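Putative O-methyltransferase (Klebsiella pneumoniae subsp. pneumoniae, PDB 3TFW) probably transfers a methyl group from S-adenosylmethionine to an oxygen atom of an unidentified substrate, as an O-methyltransferase. Local coordinates at residues A[62-71]-A[135-144]. Sequence-based numbering, arbitrary orientation.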
loop_
_atom_site.group_PDB
_atom_site.type_symbol
_atom_site.label_atom_id
_atom_site.label_comp_id
_atom_site.label_asym_id
_atom_site.label_seq_id
_atom_site.Cartn_x
_atom_site.Cartn_y
_atom_site.Cartn_z
ATOM N N THR A 62 10.716 -2.414 4.742
ATOM C CA THR A 62 11.235 -3.712 5.130
ATOM C C THR A 62 12.722 -3.663 5.465
ATOM O O THR A 62 13.265 -4.643 5.968
ATOM C CB THR A 62 11.002 -4.812 4.052
ATOM O OG1 THR A 62 11.514 -4.379 2.776
ATOM C CG2 THR A 62 9.525 -5.171 3.946
ATOM N N GLN A 63 13.370 -2.530 5.183
ATOM C CA GLN A 63 14.831 -2.417 5.264
ATOM C C GLN A 63 15.478 -3.590 4.510
ATOM O O GLN A 63 16.457 -4.191 4.975
ATOM C CB GLN A 63 15.308 -2.390 6.728
ATOM C CG GLN A 63 14.859 -1.155 7.511
ATOM C CD GLN A 63 15.314 -1.182 8.968
ATOM O OE1 GLN A 63 15.174 -2.193 9.665
ATOM N NE2 GLN A 63 15.845 -0.061 9.436
ATOM N N ALA A 64 14.920 -3.908 3.342
ATOM C CA ALA A 64 15.340 -5.091 2.595
ATOM C C ALA A 64 16.812 -5.037 2.205
ATOM O O ALA A 64 17.327 -3.984 1.801
ATOM C CB ALA A 64 14.462 -5.283 1.347
ATOM N N LYS A 65 17.482 -6.172 2.359
ATOM C CA LYS A 65 18.818 -6.389 1.815
ATOM C C LYS A 65 18.766 -7.489 0.762
ATOM O O LYS A 65 19.705 -7.642 -0.023
ATOM C CB LYS A 65 19.821 -6.791 2.917
ATOM C CG LYS A 65 20.122 -5.700 3.933
ATOM C CD LYS A 65 21.472 -5.940 4.605
ATOM C CE LYS A 65 21.847 -4.779 5.520
ATOM N NZ LYS A 65 23.086 -5.097 6.302
ATOM N N ARG A 66 17.675 -8.262 0.762
ATOM C CA ARG A 66 17.488 -9.368 -0.170
ATOM C C ARG A 66 16.089 -9.288 -0.755
ATOM O O ARG A 66 15.108 -9.317 -0.028
ATOM C CB ARG A 66 17.701 -10.726 0.513
ATOM C CG ARG A 66 19.150 -10.958 0.954
ATOM C CD ARG A 66 19.353 -12.194 1.804
ATOM N NE ARG A 66 20.784 -12.347 2.072
ATOM C CZ ARG A 66 21.642 -12.968 1.260
ATOM N NH1 ARG A 66 21.214 -13.543 0.147
ATOM N NH2 ARG A 66 22.931 -13.038 1.581
ATOM N N ILE A 67 16.017 -9.153 -2.071
ATOM C CA ILE A 67 14.734 -9.058 -2.769
ATOM C C ILE A 67 14.658 -10.146 -3.838
ATOM O O ILE A 67 15.647 -10.413 -4.531
ATOM C CB ILE A 67 14.535 -7.658 -3.417
ATOM C CG1 ILE A 67 14.594 -6.561 -2.339
ATOM C CG2 ILE A 67 13.184 -7.597 -4.184
ATOM C CD1 ILE A 67 14.618 -5.117 -2.892
ATOM N N LEU A 68 13.483 -10.767 -3.963
ATOM C CA LEU A 68 13.196 -11.672 -5.073
ATOM C C LEU A 68 12.081 -11.093 -5.946
ATOM O O LEU A 68 11.024 -10.717 -5.445
ATOM C CB LEU A 68 12.793 -13.062 -4.556
ATOM C CG LEU A 68 12.238 -14.095 -5.562
ATOM C CD1 LEU A 68 13.258 -14.459 -6.648
ATOM C CD2 LEU A 68 11.777 -15.376 -4.842
ATOM N N GLU A 69 12.322 -11.032 -7.249
ATOM C CA GLU A 69 11.300 -10.587 -8.189
ATOM C C GLU A 69 11.028 -11.683 -9.220
ATOM O O GLU A 69 11.933 -12.134 -9.913
ATOM C CB GLU A 69 11.754 -9.315 -8.901
ATOM C CG GLU A 69 10.776 -8.814 -9.952
ATOM C CD GLU A 69 11.279 -7.595 -10.701
ATOM O OE1 GLU A 69 12.494 -7.513 -10.988
ATOM O OE2 GLU A 69 10.445 -6.730 -11.027
ATOM N N ILE A 70 9.771 -12.090 -9.337
ATOM C CA ILE A 70 9.392 -13.084 -10.328
ATOM C C ILE A 70 8.692 -12.383 -11.510
ATOM O O ILE A 70 7.538 -11.969 -11.409
ATOM C CB ILE A 70 8.544 -14.228 -9.699
ATOM C CG1 ILE A 70 9.289 -14.835 -8.498
ATOM C CG2 ILE A 70 8.210 -15.295 -10.763
ATOM C CD1 ILE A 70 8.524 -15.923 -7.721
ATOM N N GLY A 71 9.419 -12.257 -12.621
ATOM C CA GLY A 71 8.932 -11.593 -13.835
ATOM C C GLY A 71 9.603 -10.241 -14.049
ATOM O O GLY A 71 9.068 -9.198 -13.660
ATOM N N PRO A 135 19.631 -17.887 1.780
ATOM C CA PRO A 135 18.991 -17.145 2.868
ATOM C C PRO A 135 17.607 -16.637 2.456
ATOM O O PRO A 135 17.361 -16.417 1.265
ATOM C CB PRO A 135 19.913 -15.941 3.057
ATOM C CG PRO A 135 21.250 -16.434 2.627
ATOM C CD PRO A 135 20.974 -17.357 1.475
ATOM N N ALA A 136 16.721 -16.451 3.429
ATOM C CA ALA A 136 15.398 -15.858 3.166
ATOM C C ALA A 136 15.484 -14.480 2.502
ATOM O O ALA A 136 16.425 -13.722 2.738
ATOM C CB ALA A 136 14.598 -15.770 4.468
ATOM N N PHE A 137 14.496 -14.163 1.664
ATOM C CA PHE A 137 14.359 -12.819 1.103
ATOM C C PHE A 137 13.495 -11.953 2.024
ATOM O O PHE A 137 12.611 -12.457 2.716
ATOM C CB PHE A 137 13.722 -12.868 -0.285
ATOM C CG PHE A 137 14.557 -13.579 -1.308
ATOM C CD1 PHE A 137 15.528 -12.893 -2.032
ATOM C CD2 PHE A 137 14.351 -14.927 -1.564
ATOM C CE1 PHE A 137 16.304 -13.554 -2.996
ATOM C CE2 PHE A 137 15.120 -15.592 -2.516
ATOM C CZ PHE A 137 16.096 -14.905 -3.226
ATOM N N ASP A 138 13.735 -10.646 2.005
ATOM C CA ASP A 138 12.999 -9.705 2.861
ATOM C C ASP A 138 11.735 -9.192 2.194
ATOM O O ASP A 138 10.753 -8.803 2.861
ATOM C CB ASP A 138 13.898 -8.524 3.208
ATOM C CG ASP A 138 15.162 -8.952 3.906
ATOM O OD1 ASP A 138 15.053 -9.722 4.877
ATOM O OD2 ASP A 138 16.265 -8.548 3.463
ATOM N N LEU A 139 11.786 -9.157 0.871
ATOM C CA LEU A 139 10.676 -8.692 0.066
ATOM C C LEU A 139 10.610 -9.538 -1.198
ATOM O O LEU A 139 11.639 -9.799 -1.853
ATOM C CB LEU A 139 10.862 -7.204 -0.279
ATOM C CG LEU A 139 9.857 -6.660 -1.304
ATOM C CD1 LEU A 139 8.526 -6.550 -0.618
ATOM C CD2 LEU A 139 10.278 -5.319 -1.855
ATOM N N ILE A 140 9.404 -9.994 -1.529
ATOM C CA ILE A 140 9.211 -10.876 -2.670
ATOM C C ILE A 140 8.080 -10.312 -3.522
ATOM O O ILE A 140 6.969 -10.082 -3.025
ATOM C CB ILE A 140 8.902 -12.330 -2.253
ATOM C CG1 ILE A 140 10.043 -12.904 -1.388
ATOM C CG2 ILE A 140 8.668 -13.207 -3.498
ATOM C CD1 ILE A 140 9.733 -14.266 -0.740
ATOM N N PHE A 141 8.378 -10.070 -4.795
ATOM C CA PHE A 141 7.412 -9.490 -5.721
ATOM C C PHE A 141 7.049 -10.499 -6.795
ATOM O O PHE A 141 7.914 -10.976 -7.532
ATOM C CB PHE A 141 7.991 -8.206 -6.332
ATOM C CG PHE A 141 7.031 -7.458 -7.195
ATOM C CD1 PHE A 141 6.036 -6.670 -6.625
ATOM C CD2 PHE A 141 7.104 -7.547 -8.582
ATOM C CE1 PHE A 141 5.138 -5.972 -7.431
ATOM C CE2 PHE A 141 6.200 -6.847 -9.390
ATOM C CZ PHE A 141 5.226 -6.065 -8.810
ATOM N N ILE A 142 5.763 -10.833 -6.881
ATOM C CA ILE A 142 5.306 -11.840 -7.825
ATOM C C ILE A 142 4.445 -11.222 -8.924
ATOM O O ILE A 142 3.363 -10.697 -8.649
ATOM C CB ILE A 142 4.538 -12.983 -7.117
ATOM C CG1 ILE A 142 5.392 -13.575 -5.979
ATOM C CG2 ILE A 142 4.132 -14.072 -8.121
ATOM C CD1 ILE A 142 4.656 -14.586 -5.118
ATOM N N ASP A 143 4.950 -11.278 -10.156
ATOM C CA ASP A 143 4.200 -10.811 -11.328
ATOM C C ASP A 143 4.717 -11.420 -12.634
ATOM O O ASP A 143 5.274 -10.707 -13.484
ATOM C CB ASP A 143 4.235 -9.289 -11.431
ATOM C CG ASP A 143 3.364 -8.758 -12.566
ATOM O OD1 ASP A 143 2.446 -9.486 -13.037
ATOM O OD2 ASP A 143 3.601 -7.606 -12.988
ATOM N N ALA A 144 4.537 -12.728 -12.788
ATOM C CA ALA A 144 4.903 -13.421 -14.029
ATOM C C ALA A 144 3.693 -14.136 -14.639
ATOM O O ALA A 144 2.598 -13.554 -14.746
ATOM C CB ALA A 144 6.060 -14.408 -13.783
HETATM O O HOH W 1 18.285 -14.463 -0.543
#
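Leu68 bonds through its backbone to both Leu139 and Phe141, in strands 66-70 and 139-142, which run side by side in parallel, 8° apart in direction. Leu68 N binds Leu139 O and Leu68 O receives Phe141 N at 2.8 Å; two residues on, Ile70 N binds Phe141 O at 2.8 Å, almost straight, and Ile70 O takes Asp143 N. At the Arg66 end of the pair, Arg66 O accepts Asp138 N at 2.8 Å and, weakly, Leu139 N.

The Asp138 carboxylate grips the opposite backbone. OD2 receives Lys65 N at 2.9 Å and Arg66 N at 3.1 Å, both on its anti side but from opposite faces of the carboxylate plane, while OD1 forms a salt bridge with Arg161.

Among apolar contacts, Leu68 CB sits 3.6 Å from the Phe137 ring centroid, over its face, a CH-pi contact; Arg66 C and Ile67 N lie at the ring edge. Leu68 CD2 also comes to 4.0 Å from Ile140 CG2, its CG turned away from the backbone N (chi1 171°). On the other face of the sheet, Glu69 CG meets the Phe141 ring edge, and its OE1 goes on to Thr78 and Thr93.

Before the paired residues, Pro135 CG covers one face of the Arg66 guanidinium, and a water bridges Arg66 NH1 to Pro135 O.

These are the first and fourth strands of the 3-2-1-4-5-7-6 sheet of the class I methyltransferase fold, adjacent at its topological switch point. Two N-H donors on one oxygen and an arginine on the other would probably stabilise Asp138 as the anion, fastening it to the backbone at Lys65 and Arg66.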